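Local coordinates for protein nickel-dependent hydrogenase large subunit (PDB 3MYR) that catalyses the oxidation of molecular hydrogen at a nickel-iron centre, paired with an iron-sulfur small subunit, and probably recycles hydrogen made by nitrogenase, at residues S121-D126 with K153-F158; S138-S143 with M249-D254; P175-P180 with I545-H550. One frame throughout, in Å; residues are numbered along the deposited sequence.

Contact 1: residues S121-D126 with K153-F158; sequences SALSAD and KRIKTF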
ATOM      1  N   SER B 121     -15.030 -17.286 -18.716  1.00 25.47           N
ATOM      2  CA  SER B 121     -16.239 -18.014 -18.343  1.00 24.62           C
ATOM      3  C   SER B 121     -17.445 -17.071 -18.032  1.00 24.29           C
ATOM      4  O   SER B 121     -18.551 -17.398 -18.395  1.00 23.92           O
ATOM      5  CB  SER B 121     -15.910 -18.964 -17.169  1.00 24.76           C
ATOM      6  OG  SER B 121     -17.104 -19.358 -16.540  1.00 28.27           O
ATOM      7  N   ALA B 122     -17.219 -15.889 -17.413  1.00 22.66           N
ATOM      8  CA  ALA B 122     -18.308 -14.879 -17.201  1.00 22.99           C
ATOM      9  C   ALA B 122     -19.047 -14.536 -18.514  1.00 23.97           C
ATOM     10  O   ALA B 122     -20.220 -14.272 -18.508  1.00 24.17           O
ATOM     11  CB  ALA B 122     -17.732 -13.574 -16.571  1.00 20.80           C
ATOM     12  N   LEU B 123     -18.371 -14.584 -19.655  1.00 25.35           N
ATOM     13  CA  LEU B 123     -19.028 -14.272 -20.940  1.00 27.61           C
ATOM     14  C   LEU B 123     -20.082 -15.263 -21.340  1.00 29.93           C
ATOM     15  O   LEU B 123     -20.869 -14.971 -22.227  1.00 32.16           O
ATOM     16  CB  LEU B 123     -17.996 -14.222 -22.080  1.00 29.81           C
ATOM     17  CG  LEU B 123     -16.831 -13.220 -21.834  1.00 34.68           C
ATOM     18  CD1 LEU B 123     -15.957 -13.191 -23.113  1.00 36.24           C
ATOM     19  CD2 LEU B 123     -17.400 -11.834 -21.494  1.00 34.02           C
ATOM     20  N   SER B 124     -20.101 -16.438 -20.712  1.00 29.09           N
ATOM     21  CA  SER B 124     -21.094 -17.490 -21.018  1.00 30.57           C
ATOM     22  C   SER B 124     -22.317 -17.433 -20.097  1.00 29.11           C
ATOM     23  O   SER B 124     -23.220 -18.240 -20.251  1.00 28.48           O
ATOM     24  CB  SER B 124     -20.485 -18.894 -20.695  1.00 30.74           C
ATOM     25  OG  SER B 124     -19.634 -19.194 -21.717  1.00 36.68           O
ATOM     26  N   ALA B 125     -22.261 -16.624 -19.049  1.00 26.77           N
ATOM     27  CA  ALA B 125     -23.327 -16.649 -18.026  1.00 25.16           C
ATOM     28  C   ALA B 125     -24.635 -16.209 -18.605  1.00 25.04           C
ATOM     29  O   ALA B 125     -24.695 -15.354 -19.513  1.00 24.05           O
ATOM     30  CB  ALA B 125     -22.965 -15.741 -16.849  1.00 21.27           C
ATOM     31  N   ASP B 126     -25.694 -16.759 -18.062  1.00 26.03           N
ATOM     32  CA  ASP B 126     -26.999 -16.226 -18.338  1.00 26.45           C
ATOM     33  C   ASP B 126     -27.201 -15.031 -17.370  1.00 26.82           C
ATOM     34  O   ASP B 126     -27.114 -15.216 -16.157  1.00 24.95           O
ATOM     35  CB  ASP B 126     -28.036 -17.342 -18.100  1.00 28.46           C
ATOM     36  CG  ASP B 126     -29.517 -16.822 -18.152  1.00 32.47           C
ATOM     37  OD1 ASP B 126     -30.354 -17.243 -17.345  1.00 41.32           O
ATOM     38  OD2 ASP B 126     -29.891 -16.034 -19.026  1.00 45.37           O
ATOM     39  N   LYS B 153     -21.793  -7.569 -21.664  1.00 25.86           N
ATOM     40  CA  LYS B 153     -21.571  -7.058 -23.006  1.00 28.68           C
ATOM     41  C   LYS B 153     -20.333  -6.144 -23.127  1.00 28.37           C
ATOM     42  O   LYS B 153     -19.557  -6.244 -24.106  1.00 28.00           O
ATOM     43  CB  LYS B 153     -22.828  -6.379 -23.513  1.00 30.44           C
ATOM     44  CG  LYS B 153     -22.544  -5.431 -24.667  1.00 41.08           C
ATOM     45  CD  LYS B 153     -23.158  -5.915 -26.026  1.00 56.63           C
ATOM     46  CE  LYS B 153     -24.691  -5.601 -26.100  1.00 65.94           C
ATOM     47  NZ  LYS B 153     -25.124  -4.616 -25.022  1.00 68.74           N
ATOM     48  N   ARG B 154     -20.074  -5.318 -22.116  1.00 26.01           N
ATOM     49  CA  ARG B 154     -18.896  -4.488 -22.160  1.00 27.16           C
ATOM     50  C   ARG B 154     -17.639  -5.388 -22.131  1.00 26.46           C
ATOM     51  O   ARG B 154     -16.628  -5.102 -22.779  1.00 26.42           O
ATOM     52  CB  ARG B 154     -18.797  -3.586 -20.909  1.00 26.38           C
ATOM     53  CG  ARG B 154     -19.554  -2.347 -20.966  1.00 33.49           C
ATOM     54  CD  ARG B 154     -19.166  -1.429 -19.764  1.00 34.85           C
ATOM     55  NE  ARG B 154     -18.196  -0.403 -20.105  1.00 32.75           N
ATOM     56  CZ  ARG B 154     -17.796   0.527 -19.232  1.00 36.44           C
ATOM     57  NH1 ARG B 154     -18.274   0.511 -17.980  1.00 28.32           N
ATOM     58  NH2 ARG B 154     -16.923   1.455 -19.602  1.00 33.79           N
ATOM     59  N   ILE B 155     -17.653  -6.417 -21.322  1.00 24.68           N
ATOM     60  CA  ILE B 155     -16.460  -7.262 -21.235  1.00 26.41           C
ATOM     61  C   ILE B 155     -16.337  -8.074 -22.513  1.00 27.44           C
ATOM     62  O   ILE B 155     -15.217  -8.300 -23.038  1.00 28.57           O
ATOM     63  CB  ILE B 155     -16.555  -8.197 -20.056  1.00 27.91           C
ATOM     64  CG1 ILE B 155     -16.608  -7.358 -18.803  1.00 32.61           C
ATOM     65  CG2 ILE B 155     -15.341  -9.130 -19.977  1.00 32.74           C
ATOM     66  CD1 ILE B 155     -17.437  -8.129 -17.885  1.00 49.69           C
ATOM     67  N   LYS B 156     -17.465  -8.516 -23.022  1.00 26.32           N
ATOM     68  CA  LYS B 156     -17.441  -9.224 -24.296  1.00 27.84           C
ATOM     69  C   LYS B 156     -16.889  -8.340 -25.461  1.00 28.20           C
ATOM     70  O   LYS B 156     -16.023  -8.792 -26.174  1.00 27.76           O
ATOM     71  CB  LYS B 156     -18.823  -9.716 -24.634  1.00 28.01           C
ATOM     72  CG  LYS B 156     -18.942 -10.446 -25.974  1.00 35.68           C
ATOM     73  CD  LYS B 156     -20.213 -11.292 -25.949  1.00 45.87           C
ATOM     74  CE  LYS B 156     -20.277 -12.337 -27.099  1.00 54.31           C
ATOM     75  NZ  LYS B 156     -20.932 -11.656 -28.259  1.00 55.65           N
ATOM     76  N   THR B 157     -17.322  -7.085 -25.608  1.00 27.90           N
ATOM     77  CA  THR B 157     -16.745  -6.200 -26.623  1.00 30.91           C
ATOM     78  C   THR B 157     -15.186  -6.034 -26.422  1.00 32.14           C
ATOM     79  O   THR B 157     -14.358  -6.176 -27.355  1.00 30.06           O
ATOM     80  CB  THR B 157     -17.446  -4.854 -26.506  1.00 34.33           C
ATOM     81  OG1 THR B 157     -18.836  -5.049 -26.769  1.00 32.58           O
ATOM     82  CG2 THR B 157     -16.822  -3.718 -27.440  1.00 35.55           C
ATOM     83  N   PHE B 158     -14.779  -5.894 -25.173  1.00 29.49           N
ATOM     84  CA  PHE B 158     -13.376  -5.777 -24.863  1.00 29.81           C
ATOM     85  C   PHE B 158     -12.591  -7.001 -25.325  1.00 31.53           C
ATOM     86  O   PHE B 158     -11.501  -6.897 -25.881  1.00 30.19           O
ATOM     87  CB  PHE B 158     -13.243  -5.649 -23.357  1.00 28.33           C
ATOM     88  CG  PHE B 158     -11.892  -5.427 -22.903  1.00 27.40           C
ATOM     89  CD1 PHE B 158     -11.142  -6.484 -22.384  1.00 26.93           C
ATOM     90  CD2 PHE B 158     -11.370  -4.146 -22.881  1.00 26.23           C
ATOM     91  CE1 PHE B 158      -9.858  -6.281 -21.878  1.00 27.38           C
ATOM     92  CE2 PHE B 158     -10.031  -3.933 -22.393  1.00 25.59           C
ATOM     93  CZ  PHE B 158      -9.309  -4.977 -21.873  1.00 24.66           C
TER
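L123 reaches over to I155 and K156 with a single methyl, and the contact is one of van der Waals packing, with no hydrogen bond between 121-126 and 153-158. The leucine is the second residue of a type I beta turn, A122 to A125, closed by a bond from A125 N to A122 O. Its CG stands beside the backbone N and anti to the carbonyl carbon (chi1 -56°), and with chi2 at -175° CD2 is the methyl turned to the helix. CD2 settles at the backbone between the two helical residues, 3.7 Å from I155 CG2 and 3.7 Å from K156 N, with K156 CB at 4.0 Å. I155 offers its short branch: CG2 is anti to the backbone N, while CG1 stands beside that N (chi1 -63°). The two apolar side chains meet at an oblique angle. K156 lends only the root of its chain; its tail leaves the leucine, and NZ makes a long, weak ion pair with E160. One turn of the same helix is tied a second time at K153 O, which T157 N and T157 OG1 approach from opposite faces of the carbonyl plane, OG1 at 3.0 Å and tilted above the plane. I155 also touches V188 and A122 touches N184, both on helix 181-201, while R154 forms salt bridges to D31 and D35 of the small subunit. The arrangement is that of a type I beta turn linking helix 119-122 to helix 127-137 and packing by its leucine on helix 145-160, within the helical part of the [NiFe] hydrogenase large subunit.

Contact 2: residues S138-S143 with M249-D254; sequences SAWPKS and MRTFVD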
ATOM      1  N   SER B 138     -27.519 -11.800  -1.193  1.00 27.17           N
ATOM      2  CA  SER B 138     -27.291 -10.467  -0.679  1.00 25.04           C
ATOM      3  C   SER B 138     -28.438  -9.569  -1.029  1.00 26.06           C
ATOM      4  O   SER B 138     -29.146  -9.756  -2.044  1.00 26.38           O
ATOM      5  CB  SER B 138     -26.005  -9.910  -1.313  1.00 25.20           C
ATOM      6  OG  SER B 138     -25.777  -8.603  -0.913  1.00 25.49           O
ATOM      7  N   ALA B 139     -28.550  -8.520  -0.234  1.00 26.63           N
ATOM      8  CA  ALA B 139     -29.554  -7.488  -0.407  1.00 26.44           C
ATOM      9  C   ALA B 139     -28.993  -6.347  -1.254  1.00 25.01           C
ATOM     10  O   ALA B 139     -29.694  -5.412  -1.577  1.00 25.75           O
ATOM     11  CB  ALA B 139     -29.998  -6.976   1.017  1.00 25.80           C
ATOM     12  N   TRP B 140     -27.737  -6.420  -1.630  1.00 22.91           N
ATOM     13  CA  TRP B 140     -27.125  -5.361  -2.434  1.00 22.13           C
ATOM     14  C   TRP B 140     -28.025  -4.991  -3.593  1.00 23.15           C
ATOM     15  O   TRP B 140     -28.545  -5.908  -4.266  1.00 22.54           O
ATOM     16  CB  TRP B 140     -25.782  -5.865  -2.982  1.00 18.78           C
ATOM     17  CG  TRP B 140     -25.037  -4.931  -3.923  1.00 20.02           C
ATOM     18  CD1 TRP B 140     -24.710  -5.194  -5.241  1.00 19.30           C
ATOM     19  CD2 TRP B 140     -24.419  -3.644  -3.609  1.00 17.16           C
ATOM     20  NE1 TRP B 140     -23.947  -4.145  -5.748  1.00 18.92           N
ATOM     21  CE2 TRP B 140     -23.701  -3.232  -4.751  1.00 16.57           C
ATOM     22  CE3 TRP B 140     -24.322  -2.877  -2.446  1.00 20.55           C
ATOM     23  CZ2 TRP B 140     -22.992  -2.014  -4.810  1.00 17.03           C
ATOM     24  CZ3 TRP B 140     -23.612  -1.652  -2.489  1.00 18.19           C
ATOM     25  CH2 TRP B 140     -22.986  -1.222  -3.665  1.00 24.15           C
ATOM     26  N   PRO B 141     -28.260  -3.662  -3.838  1.00 22.73           N
ATOM     27  CA  PRO B 141     -29.305  -3.321  -4.836  1.00 22.87           C
ATOM     28  C   PRO B 141     -28.994  -3.701  -6.269  1.00 22.20           C
ATOM     29  O   PRO B 141     -29.933  -3.930  -7.041  1.00 25.14           O
ATOM     30  CB  PRO B 141     -29.399  -1.764  -4.775  1.00 23.40           C
ATOM     31  CG  PRO B 141     -28.996  -1.445  -3.288  1.00 22.15           C
ATOM     32  CD  PRO B 141     -27.838  -2.480  -3.057  1.00 23.75           C
ATOM     33  N   LYS B 142     -27.723  -3.645  -6.665  1.00 22.13           N
ATOM     34  CA  LYS B 142     -27.386  -3.607  -8.093  1.00 23.39           C
ATOM     35  C   LYS B 142     -27.267  -5.046  -8.623  1.00 25.08           C
ATOM     36  O   LYS B 142     -26.185  -5.645  -8.559  1.00 26.11           O
ATOM     37  CB  LYS B 142     -26.112  -2.828  -8.343  1.00 21.20           C
ATOM     38  CG  LYS B 142     -26.185  -1.354  -7.983  1.00 27.98           C
ATOM     39  CD  LYS B 142     -24.834  -0.676  -8.313  1.00 28.70           C
ATOM     40  CE  LYS B 142     -24.882   0.555  -9.148  1.00 41.51           C
ATOM     41  NZ  LYS B 142     -23.829   0.464 -10.257  1.00 41.26           N
ATOM     42  N   SER B 143     -28.395  -5.611  -9.057  1.00 24.33           N
ATOM     43  CA  SER B 143     -28.455  -7.055  -9.317  1.00 22.69           C
ATOM     44  C   SER B 143     -29.389  -7.362 -10.473  1.00 23.11           C
ATOM     45  O   SER B 143     -29.805  -8.533 -10.663  1.00 26.02           O
ATOM     46  CB  SER B 143     -29.023  -7.752  -8.075  1.00 23.17           C
ATOM     47  OG  SER B 143     -30.400  -7.365  -7.873  1.00 28.91           O
ATOM     48  N   MET B 249     -19.175   2.572   3.696  1.00 22.14           N
ATOM     49  CA  MET B 249     -18.219   1.502   4.021  1.00 21.72           C
ATOM     50  C   MET B 249     -18.914   0.287   4.593  1.00 22.74           C
ATOM     51  O   MET B 249     -18.671  -0.828   4.112  1.00 23.87           O
ATOM     52  CB  MET B 249     -17.159   1.983   5.008  1.00 19.32           C
ATOM     53  CG  MET B 249     -16.218   3.007   4.414  1.00 23.14           C
ATOM     54  SD  MET B 249     -15.125   3.473   5.787  1.00 30.48           S
ATOM     55  CE  MET B 249     -14.878   5.217   5.470  1.00 27.03           C
ATOM     56  N   ARG B 250     -19.804   0.509   5.583  1.00 22.65           N
ATOM     57  CA  ARG B 250     -20.527  -0.577   6.210  1.00 23.70           C
ATOM     58  C   ARG B 250     -21.338  -1.363   5.169  1.00 23.13           C
ATOM     59  O   ARG B 250     -21.351  -2.608   5.169  1.00 22.49           O
ATOM     60  CB  ARG B 250     -21.513  -0.090   7.291  1.00 24.07           C
ATOM     61  CG  ARG B 250     -22.071  -1.251   8.143  1.00 31.19           C
ATOM     62  CD  ARG B 250     -22.493  -0.684   9.535  1.00 50.63           C
ATOM     63  NE  ARG B 250     -22.603  -1.703  10.603  1.00 53.73           N
ATOM     64  CZ  ARG B 250     -23.660  -2.507  10.769  1.00 58.49           C
ATOM     65  NH1 ARG B 250     -23.693  -3.383  11.755  1.00 58.46           N
ATOM     66  NH2 ARG B 250     -24.696  -2.452   9.953  1.00 59.83           N
ATOM     67  N   THR B 251     -22.067  -0.655   4.332  1.00 22.69           N
ATOM     68  CA  THR B 251     -22.950  -1.307   3.395  1.00 24.35           C
ATOM     69  C   THR B 251     -22.137  -2.161   2.427  1.00 22.32           C
ATOM     70  O   THR B 251     -22.539  -3.271   2.108  1.00 22.09           O
ATOM     71  CB  THR B 251     -23.713  -0.240   2.563  1.00 26.83           C
ATOM     72  OG1 THR B 251     -24.482   0.495   3.483  1.00 27.90           O
ATOM     73  CG2 THR B 251     -24.745  -0.895   1.567  1.00 26.38           C
ATOM     74  N   PHE B 252     -21.008  -1.646   1.936  1.00 20.53           N
ATOM     75  CA  PHE B 252     -20.262  -2.404   0.880  1.00 21.12           C
ATOM     76  C   PHE B 252     -19.650  -3.666   1.483  1.00 21.41           C
ATOM     77  O   PHE B 252     -19.714  -4.764   0.881  1.00 18.68           O
ATOM     78  CB  PHE B 252     -19.210  -1.553   0.188  1.00 19.35           C
ATOM     79  CG  PHE B 252     -18.730  -2.104  -1.120  1.00 22.27           C
ATOM     80  CD1 PHE B 252     -17.610  -2.966  -1.172  1.00 17.71           C
ATOM     81  CD2 PHE B 252     -19.400  -1.820  -2.290  1.00 18.97           C
ATOM     82  CE1 PHE B 252     -17.195  -3.525  -2.437  1.00 20.09           C
ATOM     83  CE2 PHE B 252     -18.969  -2.373  -3.536  1.00 18.90           C
ATOM     84  CZ  PHE B 252     -17.828  -3.169  -3.587  1.00 18.29           C
ATOM     85  N   VAL B 253     -19.164  -3.551   2.724  1.00 21.05           N
ATOM     86  CA  VAL B 253     -18.601  -4.748   3.404  1.00 20.42           C
ATOM     87  C   VAL B 253     -19.683  -5.782   3.671  1.00 21.85           C
ATOM     88  O   VAL B 253     -19.522  -6.971   3.321  1.00 21.32           O
ATOM     89  CB  VAL B 253     -17.867  -4.358   4.751  1.00 22.09           C
ATOM     90  CG1 VAL B 253     -17.446  -5.601   5.583  1.00 20.84           C
ATOM     91  CG2 VAL B 253     -16.652  -3.490   4.438  1.00 18.99           C
ATOM     92  N   ASP B 254     -20.799  -5.360   4.273  1.00 22.69           N
ATOM     93  CA  ASP B 254     -21.850  -6.305   4.640  1.00 24.22           C
ATOM     94  C   ASP B 254     -22.469  -6.979   3.409  1.00 23.55           C
ATOM     95  O   ASP B 254     -22.895  -8.093   3.495  1.00 22.14           O
ATOM     96  CB  ASP B 254     -23.029  -5.627   5.351  1.00 25.22           C
ATOM     97  CG  ASP B 254     -22.737  -5.253   6.759  1.00 32.14           C
ATOM     98  OD1 ASP B 254     -23.526  -4.419   7.320  1.00 34.34           O
ATOM     99  OD2 ASP B 254     -21.705  -5.731   7.274  1.00 34.20           O
TER
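S138 OG, next to the meeting of W140 with F252, is held by two backbone groups: W140 N donates to it at 3.0 Å in a nearly straight bond (169°), and Q255 O, one residue beyond 249-254, is its other partner. The first bond makes an ST turn just after helix 127-137; the second ties that turn to helix 236-265. W140 CG lies anti to its backbone N (chi1 176°), and the indole swings out until its six-membered ring meets the phenyl ring of F252. The pair is T-shaped, the edge of F252 turned to the face of W140, with centroids 5.5 Å apart and planes at 86°. Its closest atoms are W140 CH2 and F252 CD2, at 3.9 Å. T251 CG2 sits at the indole edge, near the ring plane and 4.3 Å from W140 CZ3, whereas T251 OG1 bonds back to Q247 O in its own helix. P141 CD lies over one indole face, toward its rim. Further rings join in: F252 stacks with W197, and W140 meets H190 nearly at right angles, both on helix 181-201. Across the two segments the chemistry is therefore aromatic and apolar, without hydrogen bond or ion pair: the S138 OG bond steadies the backbone at W140, while the placing of the indole rests on ring and methyl packing.

Contact 3: residues P175-P180 with I545-H550; sequences PAYRLP and ILRTIH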
ATOM      1  N   PRO B 175      -7.993 -25.745 -15.092  1.00 28.22           N
ATOM      2  CA  PRO B 175      -8.903 -26.626 -14.340  1.00 27.83           C
ATOM      3  C   PRO B 175      -9.031 -26.197 -12.869  1.00 28.10           C
ATOM      4  O   PRO B 175     -10.025 -26.543 -12.228  1.00 27.38           O
ATOM      5  CB  PRO B 175      -8.241 -28.029 -14.468  1.00 29.41           C
ATOM      6  CG  PRO B 175      -6.766 -27.716 -14.828  1.00 31.12           C
ATOM      7  CD  PRO B 175      -6.916 -26.519 -15.756  1.00 29.01           C
ATOM      8  N   ALA B 176      -8.098 -25.371 -12.370  1.00 24.42           N
ATOM      9  CA  ALA B 176      -8.214 -24.842 -10.999  1.00 25.86           C
ATOM     10  C   ALA B 176      -9.421 -23.892 -10.855  1.00 24.29           C
ATOM     11  O   ALA B 176      -9.904 -23.596  -9.745  1.00 25.08           O
ATOM     12  CB  ALA B 176      -6.889 -24.131 -10.573  1.00 25.10           C
ATOM     13  N   TYR B 177      -9.898 -23.366 -11.984  1.00 24.34           N
ATOM     14  CA  TYR B 177     -11.108 -22.480 -11.918  1.00 24.35           C
ATOM     15  C   TYR B 177     -12.383 -23.302 -11.825  1.00 23.83           C
ATOM     16  O   TYR B 177     -12.602 -24.167 -12.658  1.00 26.34           O
ATOM     17  CB  TYR B 177     -11.191 -21.546 -13.134  1.00 22.16           C
ATOM     18  CG  TYR B 177     -10.188 -20.414 -13.157  1.00 22.07           C
ATOM     19  CD1 TYR B 177      -9.254 -20.324 -14.188  1.00 23.13           C
ATOM     20  CD2 TYR B 177     -10.266 -19.356 -12.208  1.00 24.72           C
ATOM     21  CE1 TYR B 177      -8.370 -19.224 -14.268  1.00 20.39           C
ATOM     22  CE2 TYR B 177      -9.437 -18.250 -12.272  1.00 21.89           C
ATOM     23  CZ  TYR B 177      -8.481 -18.188 -13.319  1.00 22.03           C
ATOM     24  OH  TYR B 177      -7.622 -17.120 -13.334  1.00 23.11           O
ATOM     25  N   ARG B 178     -13.193 -23.081 -10.793  1.00 23.21           N
ATOM     26  CA  ARG B 178     -14.304 -23.995 -10.555  1.00 24.29           C
ATOM     27  C   ARG B 178     -15.690 -23.322 -10.536  1.00 23.48           C
ATOM     28  O   ARG B 178     -16.708 -24.026 -10.549  1.00 23.96           O
ATOM     29  CB  ARG B 178     -14.090 -24.785  -9.246  1.00 25.59           C
ATOM     30  CG  ARG B 178     -12.697 -25.536  -9.041  1.00 26.48           C
ATOM     31  CD  ARG B 178     -12.897 -26.303  -7.734  1.00 33.45           C
ATOM     32  NE  ARG B 178     -11.867 -26.481  -6.686  1.00 37.43           N
ATOM     33  CZ  ARG B 178     -10.743 -27.062  -6.930  1.00 36.72           C
ATOM     34  NH1 ARG B 178      -9.846 -27.270  -5.981  1.00 27.38           N
ATOM     35  NH2 ARG B 178     -10.484 -27.335  -8.209  1.00 54.20           N
ATOM     36  N   LEU B 179     -15.743 -21.990 -10.404  1.00 21.08           N
ATOM     37  CA  LEU B 179     -17.048 -21.272 -10.358  1.00 23.35           C
ATOM     38  C   LEU B 179     -17.879 -21.458 -11.626  1.00 22.45           C
ATOM     39  O   LEU B 179     -17.350 -21.410 -12.735  1.00 23.84           O
ATOM     40  CB  LEU B 179     -16.863 -19.751 -10.082  1.00 20.56           C
ATOM     41  CG  LEU B 179     -16.058 -19.330  -8.864  1.00 21.74           C
ATOM     42  CD1 LEU B 179     -15.983 -17.734  -8.807  1.00 20.67           C
ATOM     43  CD2 LEU B 179     -16.668 -19.901  -7.587  1.00 23.78           C
ATOM     44  N   PRO B 180     -19.189 -21.542 -11.480  1.00 23.69           N
ATOM     45  CA  PRO B 180     -20.076 -21.488 -12.661  1.00 24.62           C
ATOM     46  C   PRO B 180     -20.011 -20.083 -13.335  1.00 25.99           C
ATOM     47  O   PRO B 180     -19.654 -19.092 -12.686  1.00 23.42           O
ATOM     48  CB  PRO B 180     -21.497 -21.717 -12.069  1.00 24.39           C
ATOM     49  CG  PRO B 180     -21.390 -21.141 -10.647  1.00 23.68           C
ATOM     50  CD  PRO B 180     -19.924 -21.453 -10.200  1.00 23.73           C
ATOM     51  N   ILE B 545       0.325 -21.290  -7.104  1.00 24.56           N
ATOM     52  CA  ILE B 545       1.272 -20.470  -6.360  1.00 23.21           C
ATOM     53  C   ILE B 545       0.627 -19.101  -6.054  1.00 23.84           C
ATOM     54  O   ILE B 545       0.646 -18.632  -4.902  1.00 24.18           O
ATOM     55  CB  ILE B 545       2.589 -20.333  -7.147  1.00 23.24           C
ATOM     56  CG1 ILE B 545       3.401 -21.620  -6.986  1.00 24.97           C
ATOM     57  CG2 ILE B 545       3.412 -19.103  -6.633  1.00 21.18           C
ATOM     58  CD1 ILE B 545       4.743 -21.638  -7.868  1.00 25.97           C
ATOM     59  N   LEU B 546       0.013 -18.504  -7.077  1.00 23.26           N
ATOM     60  CA  LEU B 546      -0.551 -17.187  -6.956  1.00 23.40           C
ATOM     61  C   LEU B 546      -1.652 -17.198  -5.901  1.00 23.58           C
ATOM     62  O   LEU B 546      -1.754 -16.281  -5.133  1.00 22.38           O
ATOM     63  CB  LEU B 546      -1.108 -16.710  -8.311  1.00 23.15           C
ATOM     64  CG  LEU B 546      -0.075 -16.563  -9.456  1.00 27.59           C
ATOM     65  CD1 LEU B 546      -0.780 -16.019 -10.711  1.00 29.42           C
ATOM     66  CD2 LEU B 546       1.065 -15.667  -9.082  1.00 25.76           C
ATOM     67  N   ARG B 547      -2.518 -18.207  -5.910  1.00 22.83           N
ATOM     68  CA  ARG B 547      -3.625 -18.185  -4.942  1.00 23.92           C
ATOM     69  C   ARG B 547      -3.113 -18.041  -3.520  1.00 22.91           C
ATOM     70  O   ARG B 547      -3.655 -17.271  -2.765  1.00 23.48           O
ATOM     71  CB  ARG B 547      -4.448 -19.493  -5.040  1.00 22.45           C
ATOM     72  CG  ARG B 547      -5.399 -19.469  -6.147  1.00 28.28           C
ATOM     73  CD  ARG B 547      -6.087 -20.828  -6.360  1.00 32.52           C
ATOM     74  NE  ARG B 547      -7.003 -20.689  -7.461  1.00 29.75           N
ATOM     75  CZ  ARG B 547      -7.926 -21.564  -7.829  1.00 30.14           C
ATOM     76  NH1 ARG B 547      -8.026 -22.752  -7.244  1.00 32.43           N
ATOM     77  NH2 ARG B 547      -8.714 -21.254  -8.837  1.00 26.62           N
ATOM     78  N   THR B 548      -2.068 -18.796  -3.169  1.00 21.41           N
ATOM     79  CA  THR B 548      -1.527 -18.816  -1.821  1.00 22.30           C
ATOM     80  C   THR B 548      -0.673 -17.587  -1.546  1.00 22.78           C
ATOM     81  O   THR B 548      -0.883 -16.879  -0.517  1.00 21.96           O
ATOM     82  CB  THR B 548      -0.765 -20.115  -1.550  1.00 21.62           C
ATOM     83  OG1 THR B 548      -1.707 -21.184  -1.421  1.00 24.10           O
ATOM     84  CG2 THR B 548       0.060 -20.069  -0.216  1.00 22.08           C
ATOM     85  N   ILE B 549       0.173 -17.229  -2.504  1.00 21.08           N
ATOM     86  CA  ILE B 549       1.004 -16.016  -2.285  1.00 21.33           C
ATOM     87  C   ILE B 549       0.057 -14.784  -2.122  1.00 21.43           C
ATOM     88  O   ILE B 549       0.209 -14.013  -1.201  1.00 19.84           O
ATOM     89  CB  ILE B 549       2.088 -15.834  -3.402  1.00 20.54           C
ATOM     90  CG1 ILE B 549       3.221 -16.895  -3.303  1.00 22.41           C
ATOM     91  CG2 ILE B 549       2.712 -14.432  -3.402  1.00 19.21           C
ATOM     92  CD1 ILE B 549       3.885 -17.045  -1.960  1.00 18.24           C
ATOM     93  N   HIS B 550      -0.950 -14.649  -2.986  1.00 21.11           N
ATOM     94  CA  HIS B 550      -1.842 -13.474  -2.930  1.00 19.56           C
ATOM     95  C   HIS B 550      -2.642 -13.488  -1.627  1.00 20.44           C
ATOM     96  O   HIS B 550      -2.994 -12.433  -1.097  1.00 18.73           O
ATOM     97  CB  HIS B 550      -2.811 -13.454  -4.108  1.00 17.27           C
ATOM     98  CG  HIS B 550      -2.172 -13.102  -5.414  1.00 20.19           C
ATOM     99  ND1 HIS B 550      -2.568 -13.663  -6.614  1.00 20.92           N
ATOM    100  CD2 HIS B 550      -1.210 -12.195  -5.723  1.00 22.63           C
ATOM    101  CE1 HIS B 550      -1.873 -13.117  -7.599  1.00 23.76           C
ATOM    102  NE2 HIS B 550      -1.041 -12.228  -7.086  1.00 21.93           N
TER
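R547, on helix 543-551 near the C terminus of the [NiFe] hydrogenase large-subunit fold, bonds to A176 in the loop leading into helix 181-201, one guanidinium donating twice to one backbone carbonyl. The helix leads towards C555 and C558 of the nickel-iron pocket, although the contact itself lies away from that site, and its L546 packs on S49 of the small subunit. R547 follows, with CG beside its backbone N (chi1 -81°) and the chain extended from CG to NE, which takes the charged head to the loop. R547 NH2 gives the main bond to A176 O, 2.8 Å long with an N-H...O angle of 150°; R547 NH1 adds a weak one at 3.2 Å. NH2 stands high above the carbonyl plane and not on a lone pair, while the oxygen is tilted slightly from the guanidinium plane. A176 CB lies over one face of the guanidinium, toward its rim, 3.8 Å from R547 NH1. The Y177 ring approaches the group obliquely, CD2 4.2 Å from R547 NH2, the two planes 76° apart; its hydroxyl bonds to L114 O. A leucine in place of R547 would probably leave A176 O without these two donors and D115 O without its bond from NE, freeing the 175-180 loop to shift against the helix. R178 brings a second positive charge, NH1 5.0 Å from R547 NH1, but is paired with D270. H550, three residues on, uses ND1 to bond OD1 of D115, the residue whose carbonyl O accepts from R547 NE.

Overall arrangement
From the N terminus the chain first passes 121-126, then 138-143, and returns at 153-158 to close contact 1, a short excursion through helix 127-137 and the start of helix 145-160. Because 138-143 lies inside that excursion but finds its mate only at 249-254, contact 2 crosses contact 1 and ties the excursion to the long helix 236-265. The loop 175-180 opens before contact 2 has closed and waits until 545-550, so contact 3 crosses contact 2 and follows contact 1 in series. Its closure spans 364 residues and joins the C-terminal part to the earlier helical region. Contacts 1 and 3 have centres 20 Å apart and do not touch.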